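Local coordinates for protein putative branched-chain amino acid aminotransferase IlvE (Streptococcus mutans, PDB 4DQN) that probably catalyses the reversible, pyridoxal phosphate-dependent transfer of amino groups between branched-chain amino acids and 2-oxoglutarate, at residues E59-L64 and Y128-L133; D105-V110 and F150-M155; N82-Q87 and V98-F103. All coordinates share one frame; numbering follows the deposited sequence.

Contact 1: E59-L64 and Y128-L133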
# COMPACT_ATOMS: atom_id res chain seq x y z
N GLU A 59 4.04 1.11 6.02
CA GLU A 59 3.14 1.10 7.17
C GLU A 59 2.66 -0.33 7.41
O GLU A 59 2.56 -1.13 6.47
CB GLU A 59 1.94 2.00 6.88
CG GLU A 59 1.15 1.55 5.65
CD GLU A 59 0.05 2.51 5.27
OE1 GLU A 59 -1.05 2.03 4.89
OE2 GLU A 59 0.27 3.74 5.32
N ALA A 60 2.36 -0.63 8.67
CA ALA A 60 1.88 -1.95 9.05
C ALA A 60 1.05 -1.82 10.30
O ALA A 60 1.22 -0.87 11.08
CB ALA A 60 3.06 -2.87 9.30
N PHE A 61 0.15 -2.77 10.52
CA PHE A 61 -0.63 -2.72 11.74
C PHE A 61 -0.92 -4.12 12.27
O PHE A 61 -0.65 -5.11 11.60
CB PHE A 61 -1.92 -1.90 11.55
CG PHE A 61 -2.96 -2.57 10.68
CD1 PHE A 61 -3.95 -3.37 11.24
CD2 PHE A 61 -2.97 -2.35 9.31
CE1 PHE A 61 -4.92 -3.97 10.44
CE2 PHE A 61 -3.93 -2.95 8.50
CZ PHE A 61 -4.91 -3.76 9.07
N GLU A 62 -1.41 -4.16 13.50
CA GLU A 62 -1.87 -5.40 14.10
C GLU A 62 -3.25 -5.17 14.69
O GLU A 62 -3.78 -4.04 14.68
CB GLU A 62 -0.90 -5.88 15.17
CG GLU A 62 0.20 -6.75 14.61
CD GLU A 62 -0.35 -8.04 14.02
OE1 GLU A 62 -1.39 -8.55 14.52
OE2 GLU A 62 0.26 -8.56 13.06
N GLY A 63 -3.84 -6.25 15.17
CA GLY A 63 -5.15 -6.19 15.79
C GLY A 63 -5.22 -7.32 16.80
O GLY A 63 -4.95 -8.47 16.46
N LEU A 64 -5.58 -6.98 18.03
CA LEU A 64 -5.69 -8.00 19.08
C LEU A 64 -6.65 -7.48 20.13
O LEU A 64 -6.90 -6.28 20.21
CB LEU A 64 -4.32 -8.36 19.67
CG LEU A 64 -3.50 -7.31 20.44
CD1 LEU A 64 -2.42 -7.98 21.28
CD2 LEU A 64 -2.87 -6.26 19.50
N TYR A 128 -10.53 -3.61 21.74
CA TYR A 128 -9.70 -3.88 20.56
C TYR A 128 -8.47 -2.97 20.56
O TYR A 128 -8.60 -1.76 20.71
CB TYR A 128 -10.52 -3.67 19.28
CG TYR A 128 -9.75 -3.94 18.00
CD1 TYR A 128 -9.42 -5.24 17.61
CD2 TYR A 128 -9.36 -2.89 17.18
CE1 TYR A 128 -8.71 -5.48 16.44
CE2 TYR A 128 -8.67 -3.12 16.00
CZ TYR A 128 -8.35 -4.41 15.64
OH TYR A 128 -7.64 -4.62 14.48
N LEU A 129 -7.30 -3.57 20.38
CA LEU A 129 -6.05 -2.83 20.32
C LEU A 129 -5.59 -2.78 18.87
O LEU A 129 -5.60 -3.80 18.19
CB LEU A 129 -4.97 -3.55 21.14
CG LEU A 129 -4.83 -3.12 22.60
CD1 LEU A 129 -6.14 -3.17 23.31
CD2 LEU A 129 -3.83 -3.99 23.34
N ARG A 130 -5.19 -1.60 18.43
CA ARG A 130 -4.63 -1.40 17.10
C ARG A 130 -3.20 -0.84 17.18
O ARG A 130 -3.00 0.39 17.26
CB ARG A 130 -5.51 -0.43 16.31
CG ARG A 130 -4.97 -0.09 14.91
CD ARG A 130 -4.99 -1.32 14.02
NE ARG A 130 -5.56 -0.94 12.75
CZ ARG A 130 -6.63 -1.47 12.20
NH1 ARG A 130 -7.28 -2.51 12.75
NH2 ARG A 130 -7.02 -0.99 11.05
N PRO A 131 -2.19 -1.74 17.19
CA PRO A 131 -0.80 -1.32 17.04
C PRO A 131 -0.55 -0.89 15.60
O PRO A 131 -1.11 -1.48 14.67
CB PRO A 131 0.00 -2.60 17.37
CG PRO A 131 -0.98 -3.48 18.13
CD PRO A 131 -2.31 -3.17 17.51
N LEU A 132 0.24 0.16 15.42
CA LEU A 132 0.52 0.71 14.10
C LEU A 132 2.00 1.05 14.07
O LEU A 132 2.53 1.61 15.03
CB LEU A 132 -0.29 1.99 13.88
CG LEU A 132 -0.02 2.83 12.64
CD1 LEU A 132 -0.59 2.16 11.40
CD2 LEU A 132 -0.61 4.21 12.80
N LEU A 133 2.65 0.70 12.95
CA LEU A 133 4.08 0.93 12.78
C LEU A 133 4.27 1.63 11.46
O LEU A 133 3.96 1.06 10.40
CB LEU A 133 4.83 -0.42 12.77
CG LEU A 133 6.34 -0.41 12.50
CD1 LEU A 133 7.06 0.39 13.59
CD2 LEU A 133 6.87 -1.87 12.45

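Contact 2: D105-V110 and F150-M155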
# COMPACT_ATOMS: atom_id res chain seq x y z
N ASP A 105 4.41 -5.51 26.37
CA ASP A 105 4.37 -4.53 27.45
C ASP A 105 3.56 -3.31 27.05
O ASP A 105 2.79 -2.77 27.85
CB ASP A 105 5.77 -4.08 27.83
CG ASP A 105 5.75 -2.97 28.85
OD1 ASP A 105 5.43 -3.26 30.02
OD2 ASP A 105 6.02 -1.80 28.49
N ALA A 106 3.73 -2.87 25.81
CA ALA A 106 3.00 -1.70 25.34
C ALA A 106 1.51 -1.97 25.32
O ALA A 106 0.70 -1.13 25.72
CB ALA A 106 3.48 -1.29 23.96
N ALA A 107 1.13 -3.13 24.80
CA ALA A 107 -0.28 -3.54 24.78
C ALA A 107 -0.87 -3.53 26.19
O ALA A 107 -1.96 -2.99 26.40
CB ALA A 107 -0.41 -4.92 24.16
N LYS A 108 -0.18 -4.14 27.14
CA LYS A 108 -0.64 -4.12 28.52
C LYS A 108 -0.80 -2.72 29.10
O LYS A 108 -1.80 -2.44 29.77
CB LYS A 108 0.29 -4.94 29.40
CG LYS A 108 0.24 -6.43 29.11
CD LYS A 108 1.00 -7.21 30.18
CE LYS A 108 0.90 -8.70 29.93
NZ LYS A 108 1.65 -9.51 30.95
N GLN A 109 0.17 -1.84 28.85
CA GLN A 109 0.07 -0.45 29.31
C GLN A 109 -1.19 0.23 28.80
O GLN A 109 -1.83 0.99 29.54
CB GLN A 109 1.27 0.38 28.84
CG GLN A 109 2.58 0.12 29.58
CD GLN A 109 3.65 1.12 29.17
OE1 GLN A 109 3.45 2.33 29.27
NE2 GLN A 109 4.77 0.61 28.68
N VAL A 110 -1.55 -0.02 27.54
CA VAL A 110 -2.75 0.59 26.97
C VAL A 110 -4.02 0.04 27.62
O VAL A 110 -4.93 0.80 27.95
CB VAL A 110 -2.80 0.44 25.43
CG1 VAL A 110 -4.11 1.01 24.88
CG2 VAL A 110 -1.62 1.17 24.81
N PHE A 150 5.91 3.76 16.51
CA PHE A 150 5.10 2.62 16.91
C PHE A 150 4.08 3.11 17.93
O PHE A 150 4.45 3.65 18.98
CB PHE A 150 5.96 1.48 17.50
CG PHE A 150 5.15 0.31 18.02
CD1 PHE A 150 4.34 -0.44 17.17
CD2 PHE A 150 5.21 -0.05 19.36
CE1 PHE A 150 3.59 -1.54 17.66
CE2 PHE A 150 4.48 -1.14 19.87
CZ PHE A 150 3.66 -1.88 19.02
N THR A 151 2.80 2.95 17.62
CA THR A 151 1.75 3.37 18.53
C THR A 151 0.70 2.28 18.70
O THR A 151 0.43 1.52 17.78
CB THR A 151 1.11 4.71 18.06
OG1 THR A 151 0.11 5.13 18.99
CG2 THR A 151 0.49 4.59 16.65
N ILE A 152 0.15 2.17 19.91
CA ILE A 152 -1.02 1.32 20.10
C ILE A 152 -2.15 2.14 20.71
O ILE A 152 -2.01 2.67 21.82
CB ILE A 152 -0.76 0.13 21.05
CG1 ILE A 152 0.48 -0.68 20.61
CG2 ILE A 152 -1.99 -0.78 21.12
CD1 ILE A 152 0.74 -1.94 21.49
N PHE A 153 -3.26 2.24 19.98
CA PHE A 153 -4.47 2.84 20.51
C PHE A 153 -5.58 1.80 20.61
O PHE A 153 -5.46 0.70 20.05
CB PHE A 153 -4.91 4.09 19.72
CG PHE A 153 -5.18 3.86 18.26
CD1 PHE A 153 -4.15 3.95 17.33
CD2 PHE A 153 -6.47 3.63 17.80
CE1 PHE A 153 -4.39 3.77 15.97
CE2 PHE A 153 -6.73 3.44 16.45
CZ PHE A 153 -5.69 3.52 15.52
N ALA A 154 -6.63 2.13 21.36
CA ALA A 154 -7.65 1.13 21.71
C ALA A 154 -9.07 1.65 21.60
O ALA A 154 -9.32 2.86 21.64
CB ALA A 154 -7.39 0.60 23.13
N MET A 155 -10.02 0.73 21.47
CA MET A 155 -11.43 1.09 21.39
C MET A 155 -12.26 -0.13 21.75
O MET A 155 -11.92 -1.26 21.40
CB MET A 155 -11.80 1.58 19.98
CG MET A 155 -11.65 0.53 18.90
SD MET A 155 -10.70 1.11 17.48
CE MET A 155 -9.05 1.20 18.20

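Contact 3: N82-Q87 and V98-F103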
# COMPACT_ATOMS: atom_id res chain seq x y z
N ASN A 82 0.93 -11.91 17.60
CA ASN A 82 0.83 -10.63 16.90
C ASN A 82 2.19 -9.92 16.78
O ASN A 82 2.48 -9.29 15.75
CB ASN A 82 -0.16 -9.71 17.61
CG ASN A 82 -1.54 -10.32 17.69
OD1 ASN A 82 -1.87 -11.02 18.65
ND2 ASN A 82 -2.35 -10.07 16.66
N ALA A 83 2.99 -9.99 17.83
CA ALA A 83 4.29 -9.33 17.82
C ALA A 83 5.21 -9.96 16.77
O ALA A 83 5.95 -9.25 16.08
CB ALA A 83 4.95 -9.42 19.22
N GLU A 84 5.17 -11.28 16.67
CA GLU A 84 6.03 -12.00 15.74
C GLU A 84 5.58 -11.75 14.31
O GLU A 84 6.40 -11.61 13.40
CB GLU A 84 6.08 -13.49 16.09
CG GLU A 84 6.75 -13.74 17.45
CD GLU A 84 6.79 -15.21 17.88
OE1 GLU A 84 6.22 -16.07 17.17
OE2 GLU A 84 7.41 -15.48 18.94
N ARG A 85 4.27 -11.67 14.11
CA ARG A 85 3.74 -11.35 12.79
C ARG A 85 4.12 -9.93 12.36
O ARG A 85 4.47 -9.69 11.20
CB ARG A 85 2.23 -11.57 12.72
CG ARG A 85 1.66 -11.33 11.32
CD ARG A 85 0.20 -11.74 11.19
NE ARG A 85 -0.69 -10.91 12.00
CZ ARG A 85 -2.02 -11.08 12.08
NH1 ARG A 85 -2.60 -12.06 11.40
NH2 ARG A 85 -2.76 -10.27 12.83
N LEU A 86 4.06 -8.98 13.30
CA LEU A 86 4.47 -7.61 13.02
C LEU A 86 5.96 -7.54 12.71
O LEU A 86 6.40 -6.68 11.95
CB LEU A 86 4.15 -6.68 14.21
CG LEU A 86 3.65 -5.25 14.01
CD1 LEU A 86 4.07 -4.31 15.14
CD2 LEU A 86 3.92 -4.65 12.63
N GLN A 87 6.76 -8.43 13.31
CA GLN A 87 8.19 -8.43 13.05
C GLN A 87 8.46 -8.90 11.63
O GLN A 87 9.29 -8.32 10.93
CB GLN A 87 8.93 -9.33 14.07
CG GLN A 87 9.13 -8.67 15.44
CD GLN A 87 9.12 -9.68 16.57
OE1 GLN A 87 9.23 -10.89 16.35
NE2 GLN A 87 8.99 -9.18 17.80
N VAL A 98 9.72 -4.23 16.14
CA VAL A 98 9.36 -3.94 17.53
C VAL A 98 9.51 -5.27 18.26
O VAL A 98 8.80 -6.23 17.94
CB VAL A 98 7.89 -3.47 17.62
CG1 VAL A 98 7.44 -3.35 19.09
CG2 VAL A 98 7.71 -2.14 16.91
N PRO A 99 10.45 -5.35 19.22
CA PRO A 99 10.66 -6.63 19.93
C PRO A 99 9.40 -7.12 20.66
O PRO A 99 8.56 -6.31 21.05
CB PRO A 99 11.77 -6.30 20.94
CG PRO A 99 12.58 -5.18 20.22
CD PRO A 99 11.50 -4.36 19.54
N THR A 100 9.29 -8.43 20.82
CA THR A 100 8.11 -9.02 21.44
C THR A 100 7.85 -8.50 22.85
O THR A 100 6.71 -8.17 23.19
CB THR A 100 8.24 -10.54 21.44
OG1 THR A 100 8.35 -10.98 20.08
CG2 THR A 100 7.02 -11.20 22.10
N ASP A 101 8.89 -8.38 23.67
CA ASP A 101 8.67 -7.86 25.01
C ASP A 101 8.20 -6.40 24.99
O ASP A 101 7.33 -6.04 25.78
CB ASP A 101 9.86 -8.09 25.96
CG ASP A 101 11.12 -7.38 25.51
OD1 ASP A 101 12.12 -7.47 26.25
OD2 ASP A 101 11.14 -6.73 24.44
N LYS A 102 8.73 -5.59 24.07
CA LYS A 102 8.28 -4.19 23.94
C LYS A 102 6.81 -4.15 23.53
O LYS A 102 6.01 -3.41 24.11
CB LYS A 102 9.14 -3.44 22.90
CG LYS A 102 8.73 -1.97 22.67
CD LYS A 102 9.62 -1.35 21.58
CE LYS A 102 9.32 0.12 21.38
NZ LYS A 102 9.53 0.95 22.61
N PHE A 103 6.46 -4.96 22.52
CA PHE A 103 5.11 -5.03 21.98
C PHE A 103 4.08 -5.42 23.05
O PHE A 103 3.03 -4.76 23.21
CB PHE A 103 5.09 -6.06 20.83
CG PHE A 103 3.74 -6.20 20.14
CD1 PHE A 103 2.74 -7.00 20.69
CD2 PHE A 103 3.50 -5.57 18.91
CE1 PHE A 103 1.50 -7.13 20.06
CE2 PHE A 103 2.27 -5.71 18.26
CZ PHE A 103 1.27 -6.50 18.84
O HOH W 1 6.43 -6.60 16.61
O HOH W 2 9.08 -13.60 20.11

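Contact 1: E59-L64 and Y128-L133
Phe61 and Arg130 stack across two neighbouring antiparallel strands. The guanidinium lies flat on one face of the ring, with centres 3.9 Å apart and planes 23° apart. The overlap is offset toward the rim: Arg130 NE sits 3.3 Å from Phe61 CD1. With CG between the backbone N and the carbonyl carbon (chi1 71°), the Phe61 ring stands on the sheet face where the guanidinium lies. Arg130 leaves the backbone pointing away from the partner strand, but bends at chi2 and chi3 and returns over the ring. Its NH1 also makes a weak bond to Tyr128 OH, at the edge of the guanidinium. NE is hydrogen-bonded to His55 of the second subunit. Tyr128 OH comes within 3.2 Å of Gly63 CA, where there is no side chain. Residues on the other sheet face pack by apolar contact: Leu64 CD2 meets Pro131 CG at 3.6 Å and Leu129 CB at 3.8 Å. Backbone bonds join Ala60 to Leu133 and Leu64 to Leu129 in both directions. Between these pairs, Glu62 N donates to Pro131 O (2.9 Å). Glu62 O is buried without a hydrogen-bond partner, and Arg130 CD packs 3.0 Å from it. Phe61 touches Lys188, the predicted cofactor-binding lysine, which carries no cofactor here. Strand 147-157 flanks strand 126-136 on its other edge. Helices 79-92 and 100-113 cover the face that carries Leu64 and Leu129.

Contact 2: D105-V110 and F150-M155
Ile152 is the main bump on strand 150-155, and its tip fits against the turn of helix 105-110 that carries Ala106 and Ala107. Ile152 CD1 lies 3.7 Å from Ala106 CB and 3.5 Å from Ala107 N. The small alanine side chains let the methyl approach the helix backbone. Ile152 CG1 is anti to the carbonyl carbon (chi1 -53°), and the chain is extended from there to CD1. Ala107 CB touches Ile152 CD1 more loosely, at 4.2 Å. One turn on, Val110 is the answering bump from the helix. Its two methyls sit over the strand, CG2 by Ile152 and CG1 by Ala154. Val110 CG2 packs 3.4 Å from Ile152 O and 4.0 Å from Ile152 CB. Val110 CG1, anti to the backbone N (chi1 176°), meets Ala154 CB at 3.7 Å, where the one-carbon side chain lets the methyl come close to the strand. Phe150 adds a lighter touch, with Phe150 CE2 4.2 Å from Ala106 CB. No hydrogen bond crosses the contact; the fit is apolar packing of a helix on a sheet face. The segments run in roughly the same direction, axes 36° apart. Strands 24-30 and 126-136 lie on either side of strand 147-157. Tyr25 from the first and Leu129 from the second touch helix 100-113, and Gln109 touches Leu39 of strand 33-40, so the helix spans several neighbouring strands.

Contact 3: N82-Q87 and V98-F103
Ala83 packs against the face of Phe103, and this is the tight part of the contact. Ala83 CA lies over the centre of the Phe103 ring, 3.8 Å above its plane. Ala83 CB makes a CH-pi contact, 3.9 Å from the Phe103 ring centroid and 29° off the normal. Phe103 reaches the other helix with CG anti to its backbone N (chi1 -178°). Asn82 CB lies 3.7 Å from Phe103 CZ. Leu86 CD1 comes in at the ring edge, near its plane, 3.9 Å from Phe103 CE2. The ring is therefore met on a face and on an edge by three residues of one helix.

The other part is polar and less enclosed, with Gln87 and Thr100 both partly exposed. Gln87 bends at chi2, and its NE2 bonds to two acceptors near the start of helix 100-113. Gln87 NE2 lies 3.0 Å from Val98 O and 3.0 Å from Thr100 OG1. Both acceptors lie close to the amide plane, and the bond to Val98 O is almost straight (172°). Together they fix the turn of the amide group. One water sits on the inner side, beside Leu86 and Phe103, and donates to both Ala83 O and Val98 O. A second lies on the outer side, donates to Glu84 OE2 and is hydrogen-bonded to Thr100 OG1. Pro99 holds the N-cap position of the helix that brings Thr100 and Phe103 to the contact.

Helices 79-92 and 100-113 follow each other in the chain. On the buried side, Leu86 and Val98 touch Phe150 of strand 147-157, and Asn82 and Leu86 pack on strand 59-68. On the far side of helix 100-113, Lys102 NZ hydrogen-bonds to Tyr25 and Ser27 of strand 24-30 and to Asp35 O of strand 33-40.

The three contacts form one layered unit of this class IV aminotransferase. Contact 1 joins two strands of the seven-stranded antiparallel sheet. Contact 2 lays helix 100-113 on that sheet, and contact 3 pairs the start of this helix with helix 79-92. Centres of contacts 1 and 2 are about 9 Å apart, 1 and 3 about 11 Å, and 2 and 3 about 12 Å. Along the chain, contact 3 falls between the segments of contact 1, while contacts 1 and 2 interleave. Glu62 ties contact 1 to contact 3 by a salt bridge to Arg85 and a hydrogen bond to Asn82. Contact 1 adjoins Lys188, the predicted cofactor lysine, so it probably borders the active site. Contacts 1 and 2 reach the second subunit.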